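Local coordinates for protein NADH dehydrogenase, putative (Plasmodium falciparum, PDB 5JWC) that probably oxidises NADH with its bound FAD and passes the electrons to ubiquinone, as a type II NADH dehydrogenase of the malaria parasite, at residues 238-252 against 464-478. Residues are numbered along the deposited sequence; the frame is centred on the assembly and turned at random.
Sequences LPTFTQNISDFTKEN and IGNHQVVADLPYYEL. With 4W0 (5-fluoro-3-methyl-2-{4-[4-(trifluoromethoxy)benzyl]phenyl}quinolin-4(1H)-one), chain M.
I245 and F248 pack on V470, and F248 and N252 on I464, where helix 243-255, from the pyridine nucleotide-disulphide oxidoreductase part, lies antiparallel over strand 468-473 of the three-stranded antiparallel sheet in the C-terminal domain; the axes of segments 243-252 and 468-473 approach to 9.3 Å. V470 sits mid-contact: its CG2 meets I245 CG2 (3.7 Å) and L238 CD1, while its CG1 approaches the edge of the F248 ring at CD2. F248, with CG anti to the backbone N (chi1 175°), points toward the strands; the I464 side chain crosses it at about a right angle, its CD1 3.6 Å from F248 CE2. L238 CD1 also lies over the centre of the F241 ring, whose CD1 touches D472 CB. Q468 OE1, hydrogen-bonded to the backbone N of G481, meets the F248 ring edge near CZ. At the helix start T242 is the N-cap: OG1 accepts from I245 N and donates to E477 OE1 (2.7 Å), arriving well above the carboxylate plane, so one hydroxyl both caps the helix N-terminus and links it to strand 476-479. Within the type I' turn G465-Q468, the central residues N466 and H467 line an inhibitor pocket, and 4W0 C11 lies over one face of the H467 ring. At the turn's base, N252 ND2 donates to I464 O (2.9 Å) and to G465 O (3.0 Å), reaching G465 O from the face opposite Q468 N.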
ATOM      1  N   LEU A 238       1.440   5.416  30.239  1.00 30.45           N
ATOM      2  CA  LEU A 238       2.879   5.673  30.155  1.00 30.63           C
ATOM      3  C   LEU A 238       3.573   5.496  31.516  1.00 34.35           C
ATOM      4  O   LEU A 238       4.182   6.444  32.022  1.00 34.53           O
ATOM      5  CB  LEU A 238       3.151   7.086  29.614  1.00 30.35           C
ATOM      6  CG  LEU A 238       2.633   7.441  28.221  1.00 28.71           C
ATOM      7  CD1 LEU A 238       3.068   8.842  27.836  1.00 27.41           C
ATOM      8  CD2 LEU A 238       3.132   6.403  27.198  1.00 27.57           C
ATOM      9  N   PRO A 239       3.474   4.290  32.114  1.00 36.24           N
ATOM     10  CA  PRO A 239       3.996   4.091  33.475  1.00 35.84           C
ATOM     11  C   PRO A 239       5.527   4.182  33.568  1.00 42.61           C
ATOM     12  O   PRO A 239       6.037   4.477  34.643  1.00 41.17           O
ATOM     13  CB  PRO A 239       3.504   2.679  33.842  1.00 37.15           C
ATOM     14  CG  PRO A 239       3.367   1.961  32.517  1.00 36.26           C
ATOM     15  CD  PRO A 239       2.878   3.055  31.561  1.00 35.38           C
ATOM     16  N   THR A 240       6.245   3.979  32.467  1.00 40.27           N
ATOM     17  CA  THR A 240       7.708   4.099  32.496  1.00 40.10           C
ATOM     18  C   THR A 240       8.214   5.538  32.341  1.00 38.11           C
ATOM     19  O   THR A 240       9.414   5.788  32.419  1.00 43.27           O
ATOM     20  CB  THR A 240       8.354   3.252  31.396  1.00 43.57           C
ATOM     21  OG1 THR A 240       7.990   3.793  30.119  1.00 42.43           O
ATOM     22  CG2 THR A 240       7.887   1.788  31.481  1.00 40.59           C
ATOM     23  N   PHE A 241       7.301   6.468  32.099  1.00 36.08           N
ATOM     24  CA  PHE A 241       7.624   7.892  32.041  1.00 34.92           C
ATOM     25  C   PHE A 241       7.428   8.441  33.460  1.00 37.80           C
ATOM     26  O   PHE A 241       7.108   7.684  34.380  1.00 44.58           O
ATOM     27  CB  PHE A 241       6.718   8.635  31.038  1.00 29.84           C
ATOM     28  CG  PHE A 241       6.999   8.325  29.588  1.00 30.49           C
ATOM     29  CD1 PHE A 241       7.403   9.327  28.719  1.00 32.56           C
ATOM     30  CD2 PHE A 241       6.856   7.039  29.091  1.00 32.73           C
ATOM     31  CE1 PHE A 241       7.659   9.052  27.372  1.00 35.32           C
ATOM     32  CE2 PHE A 241       7.112   6.750  27.751  1.00 31.96           C
ATOM     33  CZ  PHE A 241       7.514   7.752  26.891  1.00 33.26           C
ATOM     34  N   THR A 242       7.556   9.745  33.635  1.00 36.73           N
ATOM     35  CA  THR A 242       7.342  10.364  34.949  1.00 38.51           C
ATOM     36  C   THR A 242       5.869  10.487  35.329  1.00 40.56           C
ATOM     37  O   THR A 242       4.978  10.459  34.461  1.00 34.63           O
ATOM     38  CB  THR A 242       7.962  11.749  35.004  1.00 39.28           C
ATOM     39  OG1 THR A 242       7.238  12.624  34.131  1.00 41.07           O
ATOM     40  CG2 THR A 242       9.440  11.693  34.583  1.00 39.29           C
ATOM     41  N   GLN A 243       5.615  10.637  36.628  1.00 33.09           N
ATOM     42  CA  GLN A 243       4.257  10.705  37.126  1.00 34.02           C
ATOM     43  C   GLN A 243       3.532  11.907  36.547  1.00 34.29           C
ATOM     44  O   GLN A 243       2.352  11.821  36.219  1.00 37.06           O
ATOM     45  CB  GLN A 243       4.254  10.738  38.664  1.00 35.59           C
ATOM     46  CG  GLN A 243       2.855  10.717  39.288  1.00 34.65           C
ATOM     47  CD  GLN A 243       2.052   9.471  38.904  1.00 38.94           C
ATOM     48  OE1 GLN A 243       2.520   8.338  39.048  1.00 43.10           O
ATOM     49  NE2 GLN A 243       0.843   9.683  38.394  1.00 38.12           N
ATOM     50  N   ASN A 244       4.230  13.025  36.397  1.00 33.49           N
ATOM     51  CA  ASN A 244       3.624  14.205  35.790  1.00 35.86           C
ATOM     52  C   ASN A 244       3.230  13.950  34.327  1.00 38.50           C
ATOM     53  O   ASN A 244       2.190  14.437  33.861  1.00 32.09           O
ATOM     54  CB  ASN A 244       4.569  15.413  35.872  1.00 40.82           C
ATOM     55  CG  ASN A 244       4.491  16.121  37.214  1.00 46.63           C
ATOM     56  OD1 ASN A 244       3.467  16.075  37.888  1.00 51.15           O
ATOM     57  ND2 ASN A 244       5.566  16.793  37.598  1.00 50.23           N
ATOM     58  N   ILE A 245       4.064  13.201  33.599  1.00 34.17           N
ATOM     59  CA  ILE A 245       3.726  12.855  32.217  1.00 30.51           C
ATOM     60  C   ILE A 245       2.510  11.926  32.178  1.00 31.00           C
ATOM     61  O   ILE A 245       1.591  12.133  31.378  1.00 31.75           O
ATOM     62  CB  ILE A 245       4.933  12.232  31.472  1.00 30.68           C
ATOM     63  CG1 ILE A 245       5.885  13.361  31.057  1.00 29.66           C
ATOM     64  CG2 ILE A 245       4.466  11.443  30.213  1.00 25.10           C
ATOM     65  CD1 ILE A 245       7.205  12.908  30.506  1.00 32.71           C
ATOM     66  N   SER A 246       2.482  10.921  33.048  1.00 33.20           N
ATOM     67  CA  SER A 246       1.318  10.032  33.141  1.00 34.32           C
ATOM     68  C   SER A 246       0.018  10.788  33.437  1.00 31.86           C
ATOM     69  O   SER A 246      -1.014  10.535  32.805  1.00 33.06           O
ATOM     70  CB  SER A 246       1.538   8.966  34.215  1.00 32.37           C
ATOM     71  OG  SER A 246       2.618   8.133  33.867  1.00 36.33           O
ATOM     72  N   ASP A 247       0.061  11.731  34.372  1.00 33.66           N
ATOM     73  CA  ASP A 247      -1.152  12.487  34.713  1.00 32.61           C
ATOM     74  C   ASP A 247      -1.580  13.377  33.551  1.00 32.54           C
ATOM     75  O   ASP A 247      -2.765  13.506  33.261  1.00 34.18           O
ATOM     76  CB  ASP A 247      -0.958  13.364  35.955  1.00 36.24           C
ATOM     77  CG  ASP A 247      -0.588  12.580  37.190  1.00 37.90           C
ATOM     78  OD1 ASP A 247      -0.954  11.394  37.298  1.00 42.41           O
ATOM     79  OD2 ASP A 247       0.066  13.178  38.075  1.00 45.00           O
ATOM     80  N   PHE A 248      -0.613  14.041  32.926  1.00 31.91           N
ATOM     81  CA  PHE A 248      -0.906  14.907  31.784  1.00 32.99           C
ATOM     82  C   PHE A 248      -1.501  14.113  30.613  1.00 35.15           C
ATOM     83  O   PHE A 248      -2.417  14.589  29.931  1.00 34.86           O
ATOM     84  CB  PHE A 248       0.350  15.650  31.331  1.00 31.81           C
ATOM     85  CG  PHE A 248       0.154  16.477  30.098  1.00 33.85           C
ATOM     86  CD1 PHE A 248      -0.822  17.459  30.052  1.00 40.68           C
ATOM     87  CD2 PHE A 248       0.951  16.280  28.982  1.00 31.28           C
ATOM     88  CE1 PHE A 248      -1.000  18.222  28.909  1.00 41.86           C
ATOM     89  CE2 PHE A 248       0.786  17.038  27.849  1.00 31.06           C
ATOM     90  CZ  PHE A 248      -0.193  18.006  27.803  1.00 35.94           C
ATOM     91  N   THR A 249      -1.000  12.899  30.405  1.00 31.85           N
ATOM     92  CA  THR A 249      -1.516  12.027  29.352  1.00 30.87           C
ATOM     93  C   THR A 249      -2.973  11.615  29.605  1.00 35.63           C
ATOM     94  O   THR A 249      -3.808  11.700  28.694  1.00 31.27           O
ATOM     95  CB  THR A 249      -0.636  10.759  29.183  1.00 31.84           C
ATOM     96  OG1 THR A 249       0.711  11.155  28.883  1.00 31.42           O
ATOM     97  CG2 THR A 249      -1.155   9.895  28.060  1.00 28.81           C
ATOM     98  N   LYS A 250      -3.277  11.180  30.833  1.00 32.83           N
ATOM     99  CA  LYS A 250      -4.644  10.795  31.200  1.00 32.01           C
ATOM    100  C   LYS A 250      -5.594  11.981  31.054  1.00 36.51           C
ATOM    101  O   LYS A 250      -6.734  11.847  30.605  1.00 36.44           O
ATOM    102  CB  LYS A 250      -4.701  10.289  32.652  1.00 36.04           C
ATOM    103  CG  LYS A 250      -6.135  10.100  33.174  1.00 37.08           C
ATOM    104  CD  LYS A 250      -6.185   9.239  34.438  1.00 44.38           C
ATOM    105  CE  LYS A 250      -5.464   7.915  34.289  1.00 41.10           C
ATOM    106  NZ  LYS A 250      -5.518   7.137  35.568  1.00 44.41           N
ATOM    107  N   GLU A 251      -5.111  13.148  31.457  1.00 34.22           N
ATOM    108  CA  GLU A 251      -5.881  14.372  31.350  1.00 37.21           C
ATOM    109  C   GLU A 251      -6.122  14.770  29.894  1.00 38.61           C
ATOM    110  O   GLU A 251      -7.219  15.208  29.536  1.00 35.07           O
ATOM    111  CB  GLU A 251      -5.163  15.471  32.117  1.00 43.46           C
ATOM    112  CG  GLU A 251      -5.646  16.873  31.892  1.00 50.20           C
ATOM    113  CD  GLU A 251      -4.777  17.859  32.657  1.00 62.33           C
ATOM    114  OE1 GLU A 251      -4.329  18.871  32.062  1.00 60.67           O
ATOM    115  OE2 GLU A 251      -4.522  17.585  33.858  1.00 67.96           O
ATOM    116  N   ASN A 252      -5.102  14.622  29.054  1.00 37.06           N
ATOM    117  CA  ASN A 252      -5.272  14.934  27.645  1.00 33.30           C
ATOM    118  C   ASN A 252      -6.310  13.970  27.033  1.00 35.02           C
ATOM    119  O   ASN A 252      -7.175  14.386  26.265  1.00 33.93           O
ATOM    120  CB  ASN A 252      -3.934  14.858  26.905  1.00 34.36           C
ATOM    121  CG  ASN A 252      -3.936  15.656  25.615  1.00 36.72           C
ATOM    122  OD1 ASN A 252      -4.441  16.779  25.576  1.00 37.10           O
ATOM    123  ND2 ASN A 252      -3.389  15.071  24.543  1.00 31.72           N
ATOM    124  N   ILE A 464       0.693  12.117  22.218  1.00 27.42           N
ATOM    125  CA  ILE A 464      -0.479  11.766  23.033  1.00 26.90           C
ATOM    126  C   ILE A 464      -1.776  12.463  22.597  1.00 30.05           C
ATOM    127  O   ILE A 464      -2.773  12.479  23.338  1.00 30.27           O
ATOM    128  CB  ILE A 464      -0.230  12.047  24.554  1.00 28.87           C
ATOM    129  CG1 ILE A 464      -0.116  13.547  24.843  1.00 32.24           C
ATOM    130  CG2 ILE A 464       1.020  11.287  25.063  1.00 26.27           C
ATOM    131  CD1 ILE A 464      -0.160  13.870  26.333  1.00 30.50           C
ATOM    132  N   GLY A 465      -1.772  13.012  21.386  1.00 28.96           N
ATOM    133  CA  GLY A 465      -2.994  13.516  20.787  1.00 28.62           C
ATOM    134  C   GLY A 465      -3.125  15.028  20.829  1.00 32.81           C
ATOM    135  O   GLY A 465      -2.599  15.696  21.731  1.00 28.27           O
ATOM    136  N   ASN A 466      -3.831  15.558  19.837  1.00 34.73           N
ATOM    137  CA  ASN A 466      -4.143  16.981  19.761  1.00 38.49           C
ATOM    138  C   ASN A 466      -2.907  17.862  19.879  1.00 35.14           C
ATOM    139  O   ASN A 466      -2.886  18.804  20.676  1.00 36.05           O
ATOM    140  CB  ASN A 466      -5.160  17.364  20.845  1.00 40.05           C
ATOM    141  CG  ASN A 466      -5.767  18.749  20.611  1.00 47.83           C
ATOM    142  OD1 ASN A 466      -5.979  19.154  19.469  1.00 44.00           O
ATOM    143  ND2 ASN A 466      -6.019  19.480  21.689  1.00 40.95           N
ATOM    144  N   HIS A 467      -1.885  17.514  19.094  1.00 34.73           N
ATOM    145  CA  HIS A 467      -0.630  18.263  18.968  1.00 36.42           C
ATOM    146  C   HIS A 467       0.304  18.086  20.155  1.00 31.95           C
ATOM    147  O   HIS A 467       1.411  18.618  20.147  1.00 36.38           O
ATOM    148  CB  HIS A 467      -0.895  19.760  18.758  1.00 37.80           C
ATOM    149  CG  HIS A 467      -1.745  20.058  17.566  1.00 44.78           C
ATOM    150  ND1 HIS A 467      -3.114  19.877  17.560  1.00 48.40           N
ATOM    151  CD2 HIS A 467      -1.422  20.518  16.337  1.00 47.65           C
ATOM    152  CE1 HIS A 467      -3.593  20.214  16.380  1.00 45.01           C
ATOM    153  NE2 HIS A 467      -2.589  20.602  15.615  1.00 49.33           N
ATOM    154  N   GLN A 468      -0.126  17.346  21.168  1.00 30.34           N
ATOM    155  CA  GLN A 468       0.674  17.220  22.386  1.00 30.44           C
ATOM    156  C   GLN A 468       1.689  16.063  22.337  1.00 31.94           C
ATOM    157  O   GLN A 468       1.339  14.890  22.128  1.00 30.09           O
ATOM    158  CB  GLN A 468      -0.243  17.050  23.600  1.00 29.15           C
ATOM    159  CG  GLN A 468      -1.380  18.053  23.674  1.00 31.09           C
ATOM    160  CD  GLN A 468      -0.887  19.494  23.684  1.00 33.85           C
ATOM    161  OE1 GLN A 468      -0.062  19.875  24.512  1.00 32.02           O
ATOM    162  NE2 GLN A 468      -1.389  20.300  22.751  1.00 35.91           N
ATOM    163  N   VAL A 469       2.950  16.424  22.520  1.00 26.33           N
ATOM    164  CA  VAL A 469       4.034  15.470  22.639  1.00 27.18           C
ATOM    165  C   VAL A 469       4.634  15.551  24.044  1.00 31.05           C
ATOM    166  O   VAL A 469       4.827  16.644  24.581  1.00 28.78           O
ATOM    167  CB  VAL A 469       5.132  15.732  21.592  1.00 28.52           C
ATOM    168  CG1 VAL A 469       6.418  14.970  21.948  1.00 29.06           C
ATOM    169  CG2 VAL A 469       4.638  15.340  20.171  1.00 26.00           C
ATOM    170  N   VAL A 470       4.893  14.397  24.648  1.00 26.91           N
ATOM    171  CA  VAL A 470       5.619  14.351  25.912  1.00 27.60           C
ATOM    172  C   VAL A 470       6.976  13.691  25.701  1.00 33.77           C
ATOM    173  O   VAL A 470       7.152  12.875  24.786  1.00 27.92           O
ATOM    174  CB  VAL A 470       4.848  13.601  26.998  1.00 26.29           C
ATOM    175  CG1 VAL A 470       3.526  14.307  27.281  1.00 25.97           C
ATOM    176  CG2 VAL A 470       4.609  12.142  26.573  1.00 28.53           C
ATOM    177  N   ALA A 471       7.942  14.063  26.530  1.00 28.95           N
ATOM    178  CA  ALA A 471       9.265  13.463  26.434  1.00 31.42           C
ATOM    179  C   ALA A 471       9.895  13.372  27.813  1.00 34.61           C
ATOM    180  O   ALA A 471       9.845  14.322  28.598  1.00 30.63           O
ATOM    181  CB  ALA A 471      10.147  14.252  25.500  1.00 29.16           C
ATOM    182  N   ASP A 472      10.463  12.208  28.095  1.00 31.99           N
ATOM    183  CA  ASP A 472      11.158  11.924  29.341  1.00 33.71           C
ATOM    184  C   ASP A 472      12.619  11.720  28.967  1.00 36.93           C
ATOM    185  O   ASP A 472      12.981  10.663  28.464  1.00 38.00           O
ATOM    186  CB  ASP A 472      10.548  10.686  30.009  1.00 35.78           C
ATOM    187  CG  ASP A 472      11.263  10.272  31.286  1.00 42.48           C
ATOM    188  OD1 ASP A 472      10.974   9.154  31.780  1.00 46.02           O
ATOM    189  OD2 ASP A 472      12.116  11.030  31.789  1.00 39.86           O
ATOM    190  N   LEU A 473      13.438  12.756  29.152  1.00 30.86           N
ATOM    191  CA  LEU A 473      14.828  12.744  28.703  1.00 32.56           C
ATOM    192  C   LEU A 473      15.788  12.857  29.885  1.00 36.20           C
ATOM    193  O   LEU A 473      15.364  13.183  30.992  1.00 32.24           O
ATOM    194  CB  LEU A 473      15.067  13.889  27.722  1.00 36.62           C
ATOM    195  CG  LEU A 473      14.113  13.901  26.527  1.00 40.78           C
ATOM    196  CD1 LEU A 473      14.229  15.212  25.798  1.00 44.03           C
ATOM    197  CD2 LEU A 473      14.417  12.740  25.573  1.00 39.05           C
ATOM    198  N   PRO A 474      17.084  12.560  29.660  1.00 35.60           N
ATOM    199  CA  PRO A 474      18.030  12.940  30.708  1.00 41.57           C
ATOM    200  C   PRO A 474      17.970  14.455  30.885  1.00 35.73           C
ATOM    201  O   PRO A 474      18.118  15.178  29.892  1.00 38.42           O
ATOM    202  CB  PRO A 474      19.395  12.500  30.147  1.00 38.58           C
ATOM    203  CG  PRO A 474      19.070  11.452  29.118  1.00 39.95           C
ATOM    204  CD  PRO A 474      17.752  11.897  28.525  1.00 38.99           C
ATOM    205  N   TYR A 475      17.704  14.900  32.104  1.00 34.91           N
ATOM    206  CA  TYR A 475      17.746  16.322  32.486  1.00 36.24           C
ATOM    207  C   TYR A 475      16.557  17.180  32.044  1.00 37.36           C
ATOM    208  O   TYR A 475      16.496  18.345  32.438  1.00 37.42           O
ATOM    209  CB  TYR A 475      19.039  16.976  31.988  1.00 32.86           C
ATOM    210  CG  TYR A 475      20.271  16.197  32.378  1.00 37.51           C
ATOM    211  CD1 TYR A 475      20.641  16.078  33.708  1.00 35.11           C
ATOM    212  CD2 TYR A 475      21.052  15.557  31.413  1.00 40.74           C
ATOM    213  CE1 TYR A 475      21.772  15.354  34.078  1.00 38.42           C
ATOM    214  CE2 TYR A 475      22.188  14.824  31.770  1.00 39.55           C
ATOM    215  CZ  TYR A 475      22.537  14.730  33.104  1.00 43.37           C
ATOM    216  OH  TYR A 475      23.646  14.009  33.479  1.00 47.70           O
ATOM    217  N   TYR A 476      15.630  16.647  31.240  1.00 33.86           N
ATOM    218  CA  TYR A 476      14.453  17.439  30.796  1.00 33.21           C
ATOM    219  C   TYR A 476      13.196  16.584  30.823  1.00 35.93           C
ATOM    220  O   TYR A 476      13.273  15.379  30.574  1.00 31.50           O
ATOM    221  CB  TYR A 476      14.611  17.975  29.351  1.00 38.23           C
ATOM    222  CG  TYR A 476      15.909  18.636  29.037  1.00 41.58           C
ATOM    223  CD1 TYR A 476      16.916  17.944  28.382  1.00 42.90           C
ATOM    224  CD2 TYR A 476      16.134  19.972  29.385  1.00 51.87           C
ATOM    225  CE1 TYR A 476      18.136  18.555  28.103  1.00 50.10           C
ATOM    226  CE2 TYR A 476      17.334  20.599  29.097  1.00 49.83           C
ATOM    227  CZ  TYR A 476      18.334  19.885  28.469  1.00 56.99           C
ATOM    228  OH  TYR A 476      19.528  20.515  28.199  1.00 64.87           O
ATOM    229  N   GLU A 477      12.048  17.203  31.107  1.00 30.94           N
ATOM    230  CA  GLU A 477      10.754  16.611  30.752  1.00 36.39           C
ATOM    231  C   GLU A 477       9.983  17.590  29.877  1.00 40.32           C
ATOM    232  O   GLU A 477       9.960  18.800  30.143  1.00 34.56           O
ATOM    233  CB  GLU A 477       9.878  16.268  31.958  1.00 37.61           C
ATOM    234  CG  GLU A 477      10.507  15.393  33.027  1.00 50.27           C
ATOM    235  CD  GLU A 477       9.564  15.209  34.205  1.00 53.34           C
ATOM    236  OE1 GLU A 477       8.325  15.135  33.963  1.00 49.42           O
ATOM    237  OE2 GLU A 477      10.059  15.147  35.357  1.00 55.09           O
ATOM    238  N   LEU A 478       9.363  17.056  28.833  1.00 37.09           N
ATOM    239  CA  LEU A 478       8.491  17.829  27.965  1.00 32.88           C
ATOM    240  C   LEU A 478       7.047  17.391  28.197  1.00 35.16           C
ATOM    241  O   LEU A 478       6.738  16.187  28.250  1.00 30.96           O
ATOM    242  CB  LEU A 478       8.917  17.654  26.508  1.00 33.47           C
ATOM    243  CG  LEU A 478       8.075  18.286  25.410  1.00 39.75           C
ATOM    244  CD1 LEU A 478       8.021  19.804  25.561  1.00 41.32           C
ATOM    245  CD2 LEU A 478       8.657  17.913  24.056  1.00 37.09           C
TER
HETATM  246  C1  4W0 M 611       2.694  12.548  15.377  1.00 42.38           C
HETATM  247  C2  4W0 M 611       1.356  12.916  15.158  1.00 45.85           C
HETATM  248  C3  4W0 M 611       1.020  14.263  14.942  1.00 44.24           C
HETATM  249  C4  4W0 M 611       2.011  15.262  14.946  1.00 44.64           C
HETATM  250  C5  4W0 M 611       3.346  14.896  15.162  1.00 45.01           C
HETATM  251  C6  4W0 M 611       3.692  13.555  15.374  1.00 41.15           C
HETATM  252  O1  4W0 M 611     -10.087  18.624  17.730  1.00 72.17           O
HETATM  253  C7  4W0 M 611       1.637  16.701  14.711  1.00 51.25           C
HETATM  254  C8  4W0 M 611       0.246  17.065  14.501  1.00 52.67           C
HETATM  255  C9  4W0 M 611      -0.785  16.003  14.500  1.00 43.26           C
HETATM  256  C10 4W0 M 611      -2.268  16.244  14.326  1.00 43.97           C
HETATM  257  C11 4W0 M 611      -2.968  17.016  15.255  1.00 45.23           C
HETATM  258  C12 4W0 M 611      -4.340  17.210  15.138  1.00 43.97           C
HETATM  259  C13 4W0 M 611      -4.988  16.589  14.093  1.00 40.83           C
HETATM  260  C14 4W0 M 611      -4.315  15.804  13.197  1.00 38.84           C
HETATM  261  C15 4W0 M 611      -2.955  15.612  13.310  1.00 49.86           C
HETATM  262  O2  4W0 M 611       2.487  17.566  14.703  1.00 53.58           O
HETATM  263  N   4W0 M 611      -0.401  14.634  14.724  1.00 45.34           N
HETATM  264  C16 4W0 M 611      -6.458  16.695  13.820  1.00 48.43           C
HETATM  265  C17 4W0 M 611      -7.390  17.187  14.893  1.00 53.22           C
HETATM  266  C18 4W0 M 611      -7.428  16.584  16.143  1.00 55.48           C
HETATM  267  C19 4W0 M 611      -8.323  17.069  17.096  1.00 60.22           C
HETATM  268  C20 4W0 M 611      -9.184  18.123  16.770  1.00 64.38           C
HETATM  269  C21 4W0 M 611      -9.148  18.711  15.511  1.00 55.44           C
HETATM  270  C22 4W0 M 611      -8.254  18.235  14.572  1.00 53.62           C
HETATM  271  C23 4W0 M 611      -0.106  18.516  14.267  1.00 52.46           C
HETATM  272  F1  4W0 M 611       4.291  15.838  15.160  1.00 47.98           F
HETATM  273  C24 4W0 M 611      -9.577  19.606  18.599  1.00 79.06           C
HETATM  274  F2  4W0 M 611      -8.626  19.045  19.350  1.00 80.96           F
HETATM  275  F3  4W0 M 611     -10.562  20.050  19.398  1.00 86.94           F
HETATM  276  F4  4W0 M 611      -9.072  20.611  17.870  1.00 75.16           F